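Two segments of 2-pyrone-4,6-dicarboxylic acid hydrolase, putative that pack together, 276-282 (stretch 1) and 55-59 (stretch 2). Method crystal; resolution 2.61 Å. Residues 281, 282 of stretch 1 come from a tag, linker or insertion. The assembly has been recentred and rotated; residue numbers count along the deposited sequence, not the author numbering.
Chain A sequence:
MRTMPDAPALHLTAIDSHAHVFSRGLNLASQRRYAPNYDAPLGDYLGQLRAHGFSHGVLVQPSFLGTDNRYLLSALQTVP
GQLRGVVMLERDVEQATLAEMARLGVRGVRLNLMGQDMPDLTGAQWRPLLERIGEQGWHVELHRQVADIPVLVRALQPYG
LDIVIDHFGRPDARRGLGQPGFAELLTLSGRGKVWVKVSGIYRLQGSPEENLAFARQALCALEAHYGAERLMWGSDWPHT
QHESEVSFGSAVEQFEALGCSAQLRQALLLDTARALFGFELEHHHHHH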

# COMPACT_ATOMS: atom_id res chain seq x y z
N LEU A 276 -8.00 2.33 9.25
CA LEU A 276 -7.76 3.13 8.05
C LEU A 276 -8.71 2.84 6.90
O LEU A 276 -9.15 3.76 6.20
CB LEU A 276 -6.32 2.92 7.57
CG LEU A 276 -5.80 3.96 6.57
CD1 LEU A 276 -5.63 5.26 7.33
CD2 LEU A 276 -4.48 3.50 5.97
N PHE A 277 -9.03 1.57 6.68
CA PHE A 277 -9.92 1.21 5.58
C PHE A 277 -11.34 0.96 6.04
O PHE A 277 -12.16 0.51 5.26
CB PHE A 277 -9.41 -0.03 4.83
CG PHE A 277 -8.07 0.16 4.20
CD1 PHE A 277 -6.92 -0.07 4.94
CD2 PHE A 277 -7.95 0.65 2.90
CE1 PHE A 277 -5.67 0.18 4.40
CE2 PHE A 277 -6.70 0.90 2.35
CZ PHE A 277 -5.56 0.67 3.10
N GLY A 278 -11.62 1.27 7.29
CA GLY A 278 -12.96 1.05 7.79
C GLY A 278 -13.56 -0.31 7.47
O GLY A 278 -14.45 -0.43 6.62
N PHE A 279 -13.07 -1.34 8.15
CA PHE A 279 -13.58 -2.69 7.97
C PHE A 279 -14.51 -3.02 9.13
O PHE A 279 -14.54 -4.14 9.61
CB PHE A 279 -12.43 -3.69 7.91
CG PHE A 279 -11.90 -3.90 6.53
CD1 PHE A 279 -12.68 -4.53 5.57
CD2 PHE A 279 -10.64 -3.48 6.18
CE1 PHE A 279 -12.20 -4.72 4.28
CE2 PHE A 279 -10.15 -3.67 4.89
CZ PHE A 279 -10.93 -4.30 3.95
N GLU A 280 -15.26 -2.02 9.55
CA GLU A 280 -16.22 -2.14 10.64
C GLU A 280 -17.17 -3.33 10.49
O GLU A 280 -18.32 -3.15 10.08
CB GLU A 280 -17.03 -0.84 10.75
CG GLU A 280 -16.17 0.43 10.85
CD GLU A 280 -16.96 1.72 10.67
OE1 GLU A 280 -17.59 1.88 9.61
OE2 GLU A 280 -16.95 2.56 11.60
N LEU A 281 -16.69 -4.53 10.80
CA LEU A 281 -17.53 -5.73 10.72
C LEU A 281 -17.72 -6.38 12.09
O LEU A 281 -18.84 -6.45 12.61
CB LEU A 281 -16.95 -6.77 9.75
CG LEU A 281 -17.36 -6.70 8.27
CD1 LEU A 281 -16.78 -7.91 7.56
CD2 LEU A 281 -18.88 -6.68 8.13
N GLU A 282 -16.62 -6.84 12.67
CA GLU A 282 -16.68 -7.48 13.98
C GLU A 282 -17.61 -8.69 13.93
O GLU A 282 -17.11 -9.82 14.13
CB GLU A 282 -17.17 -6.47 15.01
CG GLU A 282 -16.92 -6.88 16.45
CD GLU A 282 -17.23 -5.77 17.44
OE1 GLU A 282 -16.67 -5.81 18.56
OE2 GLU A 282 -18.04 -4.87 17.09
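Stretch 2 (55-59) SHGVL

The contact between these two stretches, more than two hundred residues apart in sequence, is made without a single hydrogen bond across it; two phenylalanine rings do most of the work, and His56, its ring nitrogens satisfied elsewhere in the structure, packs against Phe279 and the tag-derived Leu281. Stretch 1 has just left a helix, Phe277 being the first residue to depart from helical phi/psi, and it continues irregularly through Gly278, whose positive phi favours glycine, into residues contributed by the expression tag. From His56 to Val58 the backbone of stretch 2 is extended, with phi/psi of -127/154 at His56, -150/167 at Gly57 and -117/116 at Val58. The end-to-end directions of the touching parts differ by 164°, so the segments run nearly antiparallel: Phe277 lies across from Val58 (CA to CA 8.3 Å) and Phe279 from His56 (CA to CA 8.4 Å). Such spacings leave room for side chains between the backbones, and Phe277, Phe279, His56 and Val58 all direct their CA-to-CB bonds toward the partner stretch.

Val58, with chi1 in t, places CG2 almost squarely over one face of the Phe277 ring, 3.8 Å from its centroid and 5° off the normal, a CH-pi contact; its CG1 comes within 3.5 Å of Phe277 CE2. The Phe279 ring receives His56 CB over one face, 4.2 Å from the ring centroid, while Gly57 O approaches its edge at 3.9 Å from Phe279 CZ. The imidazole meets the Phe279 ring obliquely, with centroids 5.1 Å apart and planes at 52°; the closest atoms are Phe279 CE1 and His56 ND1, at 3.7 Å. At the exposed end, the tag-derived Leu281 brings CD1 to 3.4 Å from His56 NE2. The two stretches together bury 279 Å².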

# COMPACT_ATOMS: atom_id res chain seq x y z
N SER A 55 -8.76 -12.73 5.56
CA SER A 55 -10.12 -12.80 5.04
C SER A 55 -10.54 -11.57 4.23
O SER A 55 -11.45 -11.64 3.41
CB SER A 55 -11.10 -12.96 6.22
OG SER A 55 -10.93 -11.93 7.19
N HIS A 56 -9.87 -10.45 4.48
CA HIS A 56 -10.19 -9.21 3.80
C HIS A 56 -8.91 -8.68 3.20
O HIS A 56 -7.81 -8.97 3.70
CB HIS A 56 -10.78 -8.22 4.80
CG HIS A 56 -12.17 -8.58 5.26
ND1 HIS A 56 -13.30 -8.23 4.55
CD2 HIS A 56 -12.60 -9.30 6.32
CE1 HIS A 56 -14.37 -8.71 5.17
NE2 HIS A 56 -13.97 -9.36 6.24
N GLY A 57 -9.02 -7.90 2.13
CA GLY A 57 -7.84 -7.36 1.49
C GLY A 57 -8.10 -6.02 0.83
O GLY A 57 -9.25 -5.62 0.66
N VAL A 58 -7.02 -5.34 0.46
CA VAL A 58 -7.07 -4.04 -0.19
C VAL A 58 -6.45 -4.11 -1.59
O VAL A 58 -5.26 -4.39 -1.74
CB VAL A 58 -6.27 -3.02 0.62
CG1 VAL A 58 -6.35 -1.66 -0.05
CG2 VAL A 58 -6.81 -2.97 2.03
N LEU A 59 -7.27 -3.88 -2.61
CA LEU A 59 -6.77 -3.91 -3.98
C LEU A 59 -6.17 -2.56 -4.32
O LEU A 59 -6.84 -1.55 -4.29
CB LEU A 59 -7.91 -4.20 -4.96
CG LEU A 59 -8.67 -5.53 -4.83
CD1 LEU A 59 -9.76 -5.63 -5.88
CD2 LEU A 59 -7.68 -6.69 -4.95